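Local coordinates for nitrate transport protein (Xanthomonas axonopodis pv. citri, PDB 3KSX), which probably binds alkanesulfonates in the periplasm as the solute-binding component of an ABC transporter, and holds a MOPS molecule in this crystal, at residues V63-L72 and I80-P90; N144-K152 and A202-T210. One frame throughout, in Å; residues are numbered along the deposited sequence.

Contact 1: V63-L72 and I80-P90. With MPO (3[N-morpholino]propane sulfonic acid), chain B.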
loop_
_atom_site.group_PDB
_atom_site.type_symbol
_atom_site.label_atom_id
_atom_site.label_comp_id
_atom_site.label_asym_id
_atom_site.label_seq_id
_atom_site.Cartn_x
_atom_site.Cartn_y
_atom_site.Cartn_z
ATOM N N VAL A 63 -13.767 6.499 0.864
ATOM C CA VAL A 63 -13.872 5.885 2.174
ATOM C C VAL A 63 -12.436 5.544 2.595
ATOM O O VAL A 63 -11.770 4.745 1.956
ATOM C CB VAL A 63 -14.758 4.582 2.141
ATOM C CG1 VAL A 63 -14.725 3.861 3.492
ATOM C CG2 VAL A 63 -16.208 4.839 1.632
ATOM N N GLU A 64 -11.956 6.133 3.702
ATOM C CA GLU A 64 -10.622 5.881 4.176
ATOM C C GLU A 64 -10.437 4.596 5.011
ATOM O O GLU A 64 -11.324 4.275 5.816
ATOM C CB GLU A 64 -10.261 7.102 5.060
ATOM C CG GLU A 64 -8.912 6.965 5.682
ATOM C CD GLU A 64 -8.769 7.761 6.957
ATOM O OE1 GLU A 64 -8.834 9.022 6.856
ATOM O OE2 GLU A 64 -8.592 7.094 8.043
ATOM N N PHE A 65 -9.317 3.878 4.801
ATOM C CA PHE A 65 -8.887 2.688 5.568
ATOM C C PHE A 65 -7.496 2.896 6.131
ATOM O O PHE A 65 -6.672 3.627 5.493
ATOM C CB PHE A 65 -8.918 1.467 4.624
ATOM C CG PHE A 65 -10.271 1.154 4.146
ATOM C CD1 PHE A 65 -11.097 0.381 4.933
ATOM C CD2 PHE A 65 -10.811 1.808 3.034
ATOM C CE1 PHE A 65 -12.470 0.159 4.521
ATOM C CE2 PHE A 65 -12.099 1.585 2.581
ATOM C CZ PHE A 65 -12.964 0.772 3.333
ATOM N N PRO A 66 -7.205 2.286 7.322
ATOM C CA PRO A 66 -5.883 2.388 7.973
ATOM C C PRO A 66 -4.741 1.787 7.124
ATOM O O PRO A 66 -3.631 2.303 7.121
ATOM C CB PRO A 66 -6.042 1.659 9.313
ATOM C CG PRO A 66 -7.345 1.048 9.321
ATOM C CD PRO A 66 -8.195 1.592 8.153
ATOM N N ALA A 67 -5.062 0.760 6.361
ATOM C CA ALA A 67 -4.087 0.045 5.543
ATOM C C ALA A 67 -4.865 -0.862 4.583
ATOM O O ALA A 67 -6.076 -0.825 4.523
ATOM C CB ALA A 67 -3.154 -0.838 6.456
ATOM N N GLY A 68 -4.135 -1.635 3.775
ATOM C CA GLY A 68 -4.704 -2.436 2.663
ATOM C C GLY A 68 -5.552 -3.615 3.054
ATOM O O GLY A 68 -6.591 -3.850 2.427
ATOM N N PRO A 69 -5.131 -4.396 4.086
ATOM C CA PRO A 69 -5.940 -5.552 4.461
ATOM C C PRO A 69 -7.365 -5.141 4.920
ATOM O O PRO A 69 -8.289 -5.787 4.563
ATOM C CB PRO A 69 -5.154 -6.162 5.648
ATOM C CG PRO A 69 -3.651 -5.752 5.231
ATOM C CD PRO A 69 -3.874 -4.328 4.856
ATOM N N GLN A 70 -7.452 -3.980 5.565
ATOM C CA GLN A 70 -8.699 -3.402 6.055
ATOM C C GLN A 70 -9.606 -3.087 4.897
ATOM O O GLN A 70 -10.815 -3.468 4.890
ATOM C CB GLN A 70 -8.428 -2.176 6.952
ATOM C CG GLN A 70 -7.758 -2.545 8.311
ATOM C CD GLN A 70 -6.276 -2.449 8.255
ATOM O OE1 GLN A 70 -5.666 -2.638 7.196
ATOM N NE2 GLN A 70 -5.674 -2.119 9.393
ATOM N N LEU A 71 -9.010 -2.412 3.906
ATOM C CA LEU A 71 -9.639 -2.011 2.658
ATOM C C LEU A 71 -10.104 -3.200 1.861
ATOM O O LEU A 71 -11.221 -3.158 1.324
ATOM C CB LEU A 71 -8.622 -1.221 1.846
ATOM C CG LEU A 71 -9.212 -0.518 0.562
ATOM C CD1 LEU A 71 -8.419 0.695 0.209
ATOM C CD2 LEU A 71 -9.264 -1.476 -0.548
ATOM N N LEU A 72 -9.295 -4.272 1.824
ATOM C CA LEU A 72 -9.776 -5.519 1.178
ATOM C C LEU A 72 -10.911 -6.290 1.913
ATOM O O LEU A 72 -11.824 -6.874 1.284
ATOM C CB LEU A 72 -8.600 -6.483 0.935
ATOM C CG LEU A 72 -7.718 -6.348 -0.325
ATOM C CD1 LEU A 72 -8.443 -6.953 -1.491
ATOM C CD2 LEU A 72 -7.388 -4.937 -0.621
ATOM N N ILE A 80 -17.179 -1.227 -0.278
ATOM C CA ILE A 80 -16.612 -0.423 -1.382
ATOM C C ILE A 80 -16.586 -1.359 -2.585
ATOM O O ILE A 80 -16.664 -2.571 -2.417
ATOM C CB ILE A 80 -15.180 0.068 -1.027
ATOM C CG1 ILE A 80 -14.233 -1.143 -0.702
ATOM C CG2 ILE A 80 -15.235 1.163 0.083
ATOM C CD1 ILE A 80 -12.770 -0.684 -0.555
ATOM N N ASP A 81 -16.327 -0.838 -3.756
ATOM C CA ASP A 81 -16.317 -1.627 -4.968
ATOM C C ASP A 81 -14.994 -1.504 -5.723
ATOM O O ASP A 81 -14.751 -2.228 -6.680
ATOM C CB ASP A 81 -17.465 -1.160 -5.831
ATOM C CG ASP A 81 -18.764 -1.601 -5.284
ATOM O OD1 ASP A 81 -18.779 -2.603 -4.576
ATOM O OD2 ASP A 81 -19.769 -0.991 -5.560
ATOM N N LEU A 82 -14.155 -0.543 -5.293
ATOM C CA LEU A 82 -12.870 -0.264 -5.895
ATOM C C LEU A 82 -11.941 0.288 -4.823
ATOM O O LEU A 82 -12.395 1.071 -3.956
ATOM C CB LEU A 82 -13.027 0.779 -7.027
ATOM C CG LEU A 82 -11.848 1.139 -7.939
ATOM C CD1 LEU A 82 -11.275 -0.060 -8.703
ATOM C CD2 LEU A 82 -12.355 2.126 -8.972
ATOM N N GLY A 83 -10.658 -0.081 -4.835
ATOM C CA GLY A 83 -9.749 0.519 -3.830
ATOM C C GLY A 83 -8.293 0.212 -4.129
ATOM O O GLY A 83 -8.007 -0.726 -4.889
ATOM N N GLY A 84 -7.382 1.028 -3.571
ATOM C CA GLY A 84 -5.948 0.841 -3.796
ATOM C C GLY A 84 -5.252 0.188 -2.643
ATOM O O GLY A 84 -5.448 0.583 -1.464
ATOM N N ALA A 85 -4.360 -0.725 -2.938
ATOM C CA ALA A 85 -3.622 -1.373 -1.842
ATOM C C ALA A 85 -2.279 -1.823 -2.354
ATOM O O ALA A 85 -2.043 -1.817 -3.586
ATOM C CB ALA A 85 -4.389 -2.563 -1.385
ATOM N N GLY A 86 -1.448 -2.289 -1.418
ATOM C CA GLY A 86 -0.135 -2.965 -1.675
ATOM C C GLY A 86 -0.258 -4.273 -2.470
ATOM O O GLY A 86 -1.328 -4.724 -2.793
ATOM N N ASP A 87 0.858 -4.937 -2.715
ATOM C CA ASP A 87 0.831 -6.138 -3.518
ATOM C C ASP A 87 0.319 -7.337 -2.666
ATOM O O ASP A 87 -0.369 -8.263 -3.141
ATOM C CB ASP A 87 2.212 -6.415 -4.071
ATOM C CG ASP A 87 3.289 -6.621 -3.047
ATOM O OD1 ASP A 87 3.331 -6.041 -1.931
ATOM O OD2 ASP A 87 4.268 -7.364 -3.406
ATOM N N ILE A 88 0.575 -7.284 -1.362
ATOM C CA ILE A 88 0.195 -8.401 -0.444
ATOM C C ILE A 88 -1.264 -8.520 -0.014
ATOM O O ILE A 88 -1.779 -9.699 0.075
ATOM C CB ILE A 88 1.142 -8.470 0.831
ATOM C CG1 ILE A 88 2.634 -8.373 0.422
ATOM C CG2 ILE A 88 0.808 -9.692 1.772
ATOM C CD1 ILE A 88 3.051 -9.459 -0.653
ATOM N N PRO A 89 -1.952 -7.373 0.233
ATOM C CA PRO A 89 -3.353 -7.509 0.697
ATOM C C PRO A 89 -4.258 -8.389 -0.212
ATOM O O PRO A 89 -4.955 -9.301 0.309
ATOM C CB PRO A 89 -3.846 -6.089 0.807
ATOM C CG PRO A 89 -2.530 -5.296 1.274
ATOM C CD PRO A 89 -1.470 -5.983 0.369
ATOM N N PRO A 90 -4.205 -8.195 -1.544
ATOM C CA PRO A 90 -5.047 -9.025 -2.371
ATOM C C PRO A 90 -4.713 -10.498 -2.344
ATOM O O PRO A 90 -5.604 -11.312 -2.551
ATOM C CB PRO A 90 -4.912 -8.454 -3.790
ATOM C CG PRO A 90 -3.716 -7.527 -3.757
ATOM C CD PRO A 90 -3.517 -7.126 -2.299
HETATM S S1 MPO B . -0.797 -1.987 2.159
HETATM O O1 MPO B . -1.899 -1.565 1.290
HETATM O O2 MPO B . -1.395 -2.297 3.484
HETATM O O4 MPO B . 3.869 3.713 -1.165
HETATM N N1 MPO B . 2.307 1.683 0.199
HETATM C C1 MPO B . 0.191 -0.601 2.369
HETATM O O3 MPO B . 0.078 -3.120 1.725
HETATM C C2 MPO B . 0.743 -0.176 1.004
HETATM C C3 MPO B . 1.557 1.102 1.308
HETATM C C4 MPO B . 3.694 1.972 0.568
HETATM C C5 MPO B . 4.477 2.526 -0.633
HETATM C C6 MPO B . 2.428 3.671 -1.257
HETATM C C7 MPO B . 1.762 3.036 -0.014
#
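Helix 68-72 packs on strand 82-86 and on the start of the helix after it through a buried, apolar contact, with the sulfonate of MOPS (MPO) bound at one end of it. Helix and strand run roughly antiparallel (147° between their directions), with their axes 7.9 Å apart. L71, with CG anti to its amide N (chi1 -171°), drops its two methyls onto the strand: CD2 lies 3.9 Å from G83 CA, where the lack of a side chain lets the helix settle close, and CD1 reaches G84 O. I80 meets L71 at about a right angle, its CD1 3.6 Å from L71 CD2, while I80 CG2 packs on V63 and on F65. L72 CD2 sits in the corner between A85 CB and P89 CB. Where the two segments come together, two glycine N-H groups grip the sulfonate. G68 N donates to MPO O2 at 2.8 Å. G86 N donates to MPO O1 at 2.8 Å and fairly straight (164°). P89 CG lies 3.4 Å from MPO O3. S141 N and Q36 NE2 also hydrogen-bond to the ligand. Strand 30-36 separates strands 59-65 and 82-86 in the sheet, strand 212-217 flanks 82-86 on its other edge, and L72 reaches on to L100 of strand 100-106.

Contact 2: N144-K152 and A202-T210. With SO4 (sulfate ion), chain C.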
loop_
_atom_site.group_PDB
_atom_site.type_symbol
_atom_site.label_atom_id
_atom_site.label_comp_id
_atom_site.label_asym_id
_atom_site.label_seq_id
_atom_site.Cartn_x
_atom_site.Cartn_y
_atom_site.Cartn_z
ATOM N N ASN A 144 5.638 -8.415 3.370
ATOM C CA ASN A 144 6.566 -8.881 2.308
ATOM C C ASN A 144 7.987 -8.216 2.383
ATOM O O ASN A 144 9.043 -8.892 2.204
ATOM C CB ASN A 144 5.958 -8.677 0.898
ATOM C CG ASN A 144 6.918 -9.104 -0.195
ATOM O OD1 ASN A 144 7.276 -10.287 -0.270
ATOM N ND2 ASN A 144 7.331 -8.161 -1.054
ATOM N N LEU A 145 8.051 -6.892 2.641
ATOM C CA LEU A 145 9.359 -6.233 2.862
ATOM C C LEU A 145 10.160 -6.949 3.969
ATOM O O LEU A 145 11.358 -7.275 3.779
ATOM C CB LEU A 145 9.191 -4.775 3.277
ATOM C CG LEU A 145 10.518 -4.114 3.702
ATOM C CD1 LEU A 145 11.139 -3.700 2.373
ATOM C CD2 LEU A 145 10.295 -2.903 4.585
ATOM N N LEU A 146 9.501 -7.215 5.112
ATOM C CA LEU A 146 10.162 -7.893 6.206
ATOM C C LEU A 146 10.650 -9.290 5.840
ATOM O O LEU A 146 11.793 -9.636 6.102
ATOM C CB LEU A 146 9.245 -7.903 7.439
ATOM C CG LEU A 146 9.764 -8.288 8.793
ATOM C CD1 LEU A 146 11.022 -7.527 9.181
ATOM C CD2 LEU A 146 8.611 -8.058 9.808
ATOM N N LEU A 147 9.765 -10.171 5.364
ATOM C CA LEU A 147 10.188 -11.414 4.767
ATOM C C LEU A 147 11.419 -11.374 3.876
ATOM O O LEU A 147 12.376 -12.160 4.097
ATOM C CB LEU A 147 8.986 -12.051 4.029
ATOM C CG LEU A 147 9.260 -13.339 3.294
ATOM C CD1 LEU A 147 9.614 -14.413 4.315
ATOM C CD2 LEU A 147 8.026 -13.764 2.489
ATOM N N ARG A 148 11.443 -10.469 2.898
ATOM C CA ARG A 148 12.476 -10.464 1.900
ATOM C C ARG A 148 13.788 -9.907 2.498
ATOM O O ARG A 148 14.873 -10.403 2.178
ATOM C CB ARG A 148 12.097 -9.551 0.715
ATOM C CG ARG A 148 10.837 -9.961 -0.179
ATOM C CD ARG A 148 11.013 -11.144 -1.115
ATOM N NE ARG A 148 12.333 -11.068 -1.747
ATOM C CZ ARG A 148 12.650 -10.260 -2.768
ATOM N NH1 ARG A 148 11.723 -9.454 -3.303
ATOM N NH2 ARG A 148 13.902 -10.229 -3.191
ATOM N N VAL A 149 13.700 -8.933 3.395
ATOM C CA VAL A 149 14.913 -8.355 4.020
ATOM C C VAL A 149 15.554 -9.380 4.958
ATOM O O VAL A 149 16.764 -9.613 4.894
ATOM C CB VAL A 149 14.566 -7.016 4.718
ATOM C CG1 VAL A 149 15.661 -6.520 5.624
ATOM C CG2 VAL A 149 14.329 -5.954 3.691
ATOM N N LEU A 150 14.750 -9.980 5.816
ATOM C CA LEU A 150 15.195 -10.995 6.751
ATOM C C LEU A 150 15.882 -12.128 5.984
ATOM O O LEU A 150 16.975 -12.594 6.345
ATOM C CB LEU A 150 14.023 -11.517 7.565
ATOM C CG LEU A 150 13.446 -10.529 8.630
ATOM C CD1 LEU A 150 12.276 -11.186 9.282
ATOM C CD2 LEU A 150 14.523 -10.193 9.639
ATOM N N ALA A 151 15.279 -12.536 4.866
ATOM C CA ALA A 151 15.861 -13.697 4.164
ATOM C C ALA A 151 17.293 -13.449 3.630
ATOM O O ALA A 151 18.082 -14.419 3.467
ATOM C CB ALA A 151 14.959 -14.149 3.077
ATOM N N LYS A 152 17.608 -12.204 3.311
ATOM C CA LYS A 152 18.935 -11.845 2.884
ATOM C C LYS A 152 19.992 -12.025 3.978
ATOM O O LYS A 152 21.179 -12.173 3.652
ATOM C CB LYS A 152 18.966 -10.428 2.289
ATOM C CG LYS A 152 18.365 -10.275 0.891
ATOM C CD LYS A 152 18.542 -8.837 0.423
ATOM C CE LYS A 152 18.474 -8.663 -1.093
ATOM N NZ LYS A 152 18.411 -9.942 -1.881
ATOM N N ALA A 202 16.452 -0.640 7.244
ATOM C CA ALA A 202 16.519 -1.188 5.856
ATOM C C ALA A 202 15.340 -0.669 5.087
ATOM O O ALA A 202 14.328 -0.366 5.686
ATOM C CB ALA A 202 16.484 -2.721 5.877
ATOM N N ASN A 203 15.472 -0.470 3.777
ATOM C CA ASN A 203 14.269 -0.125 2.926
ATOM C C ASN A 203 14.096 -1.156 1.861
ATOM O O ASN A 203 14.743 -2.216 1.945
ATOM C CB ASN A 203 14.363 1.312 2.344
ATOM C CG ASN A 203 15.539 1.482 1.340
ATOM O OD1 ASN A 203 16.093 0.496 0.798
ATOM N ND2 ASN A 203 15.878 2.740 1.044
ATOM N N GLY A 204 13.260 -0.866 0.845
ATOM C CA GLY A 204 12.888 -1.877 -0.076
ATOM C C GLY A 204 13.675 -1.882 -1.347
ATOM O O GLY A 204 13.346 -2.645 -2.225
ATOM N N GLU A 205 14.708 -1.041 -1.427
ATOM C CA GLU A 205 15.542 -0.954 -2.628
ATOM C C GLU A 205 16.204 -2.300 -2.903
ATOM O O GLU A 205 16.660 -2.988 -1.979
ATOM C CB GLU A 205 16.599 0.128 -2.422
ATOM C CG GLU A 205 15.933 1.535 -2.627
ATOM C CD GLU A 205 16.937 2.675 -2.633
ATOM O OE1 GLU A 205 17.458 2.995 -1.529
ATOM O OE2 GLU A 205 17.117 3.279 -3.733
ATOM N N GLY A 206 16.256 -2.677 -4.176
ATOM C CA GLY A 206 17.093 -3.842 -4.534
ATOM C C GLY A 206 16.365 -5.158 -4.390
ATOM O O GLY A 206 16.973 -6.237 -4.635
ATOM N N LEU A 207 15.127 -5.122 -3.879
ATOM C CA LEU A 207 14.345 -6.382 -3.726
ATOM C C LEU A 207 13.465 -6.713 -4.914
ATOM O O LEU A 207 12.774 -7.722 -4.951
ATOM C CB LEU A 207 13.440 -6.286 -2.477
ATOM C CG LEU A 207 14.179 -5.992 -1.197
ATOM C CD1 LEU A 207 13.215 -5.680 -0.019
ATOM C CD2 LEU A 207 15.142 -7.156 -0.828
ATOM N N GLY A 208 13.395 -5.832 -5.893
ATOM C CA GLY A 208 12.490 -6.047 -6.992
ATOM C C GLY A 208 11.056 -6.186 -6.460
ATOM O O GLY A 208 10.312 -7.104 -6.869
ATOM N N LEU A 209 10.652 -5.241 -5.566
ATOM C CA LEU A 209 9.217 -5.164 -5.157
ATOM C C LEU A 209 8.273 -4.878 -6.335
ATOM O O LEU A 209 8.593 -4.105 -7.267
ATOM C CB LEU A 209 9.078 -4.046 -4.071
ATOM C CG LEU A 209 9.888 -4.197 -2.834
ATOM C CD1 LEU A 209 9.609 -3.061 -1.859
ATOM C CD2 LEU A 209 9.425 -5.461 -2.101
ATOM N N THR A 210 7.105 -5.495 -6.272
ATOM C CA THR A 210 6.138 -5.415 -7.331
ATOM C C THR A 210 5.458 -4.087 -7.491
ATOM O O THR A 210 5.212 -3.607 -8.623
ATOM C CB THR A 210 5.072 -6.528 -7.169
ATOM O OG1 THR A 210 5.718 -7.802 -7.133
ATOM C CG2 THR A 210 4.052 -6.525 -8.362
HETATM S S SO4 C . 19.118 0.450 3.358
HETATM O O1 SO4 C . 18.246 -0.670 2.878
HETATM O O2 SO4 C . 20.065 -0.140 4.325
HETATM O O3 SO4 C . 19.803 1.063 2.223
HETATM O O4 SO4 C . 18.479 1.581 4.065
HETATM O O HOH W 1 16.869 -9.343 -4.184
#
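The guanidinium of R148 carries L207 CD2 over one face, offset toward the rim, and has L207 O and a water at its edge, in plane. R148 NH1 donates to L207 O at 2.6 Å (160°), on a lone pair, and NH2 adds a weak bond to the same oxygen. The arginine chain is bent at chi2 and chi3 (-73° and -41°); it and L207 run past each other in opposite directions. L207, the last residue of a type II turn that starts at G204, makes the main apolar contact: its CD1 packs 3.7 Å from L145 CD1 and also meets V149 CG2, and its CD2 lies 3.7 Å from K152 CE. K152 NZ reaches the turn through the same water, which donates to G206 O. L145 CD1 also rests 3.5 Å from G204 CA, and L209 CD2 touches N144 ND2. N203 points away from the helix; its OD1 accepts from E205 N in an Asx turn, its ND2 donates back to E205 OE1, and its backbone N binds a sulfate, probably picked up from the crystallisation solution. V149 CG1 packs 3.9 Å from A202 CB, so helix 141-152 covers the end of strand 198-203, an outermost strand of its sheet; L145 and V149 continue onto I115 of strand 113-118, and R148 touches L293 of helix 281-296.

Overall arrangement
Contact 1 closes before contact 2 opens along the chain, and their centres lie 21 Å apart. Each lies on a different five-stranded mixed sheet: contact 1 involves strands 59-65 and 82-86 with the helices that follow them, and contact 2 packs helix 141-152 against the sheet that has strand 198-203 as an outermost strand. This is the two-lobed plan of periplasmic binding proteins, with ligand held between the lobes: MOPS is bonded by G68 and G86 of contact 1 and by S141 at the start of helix 141-152. The contacts meet directly where I88 CG1 packs 3.4 Å from N144 CB and D87 approaches T210. After contact 2 the chain returns to the first sheet as strand 212-217.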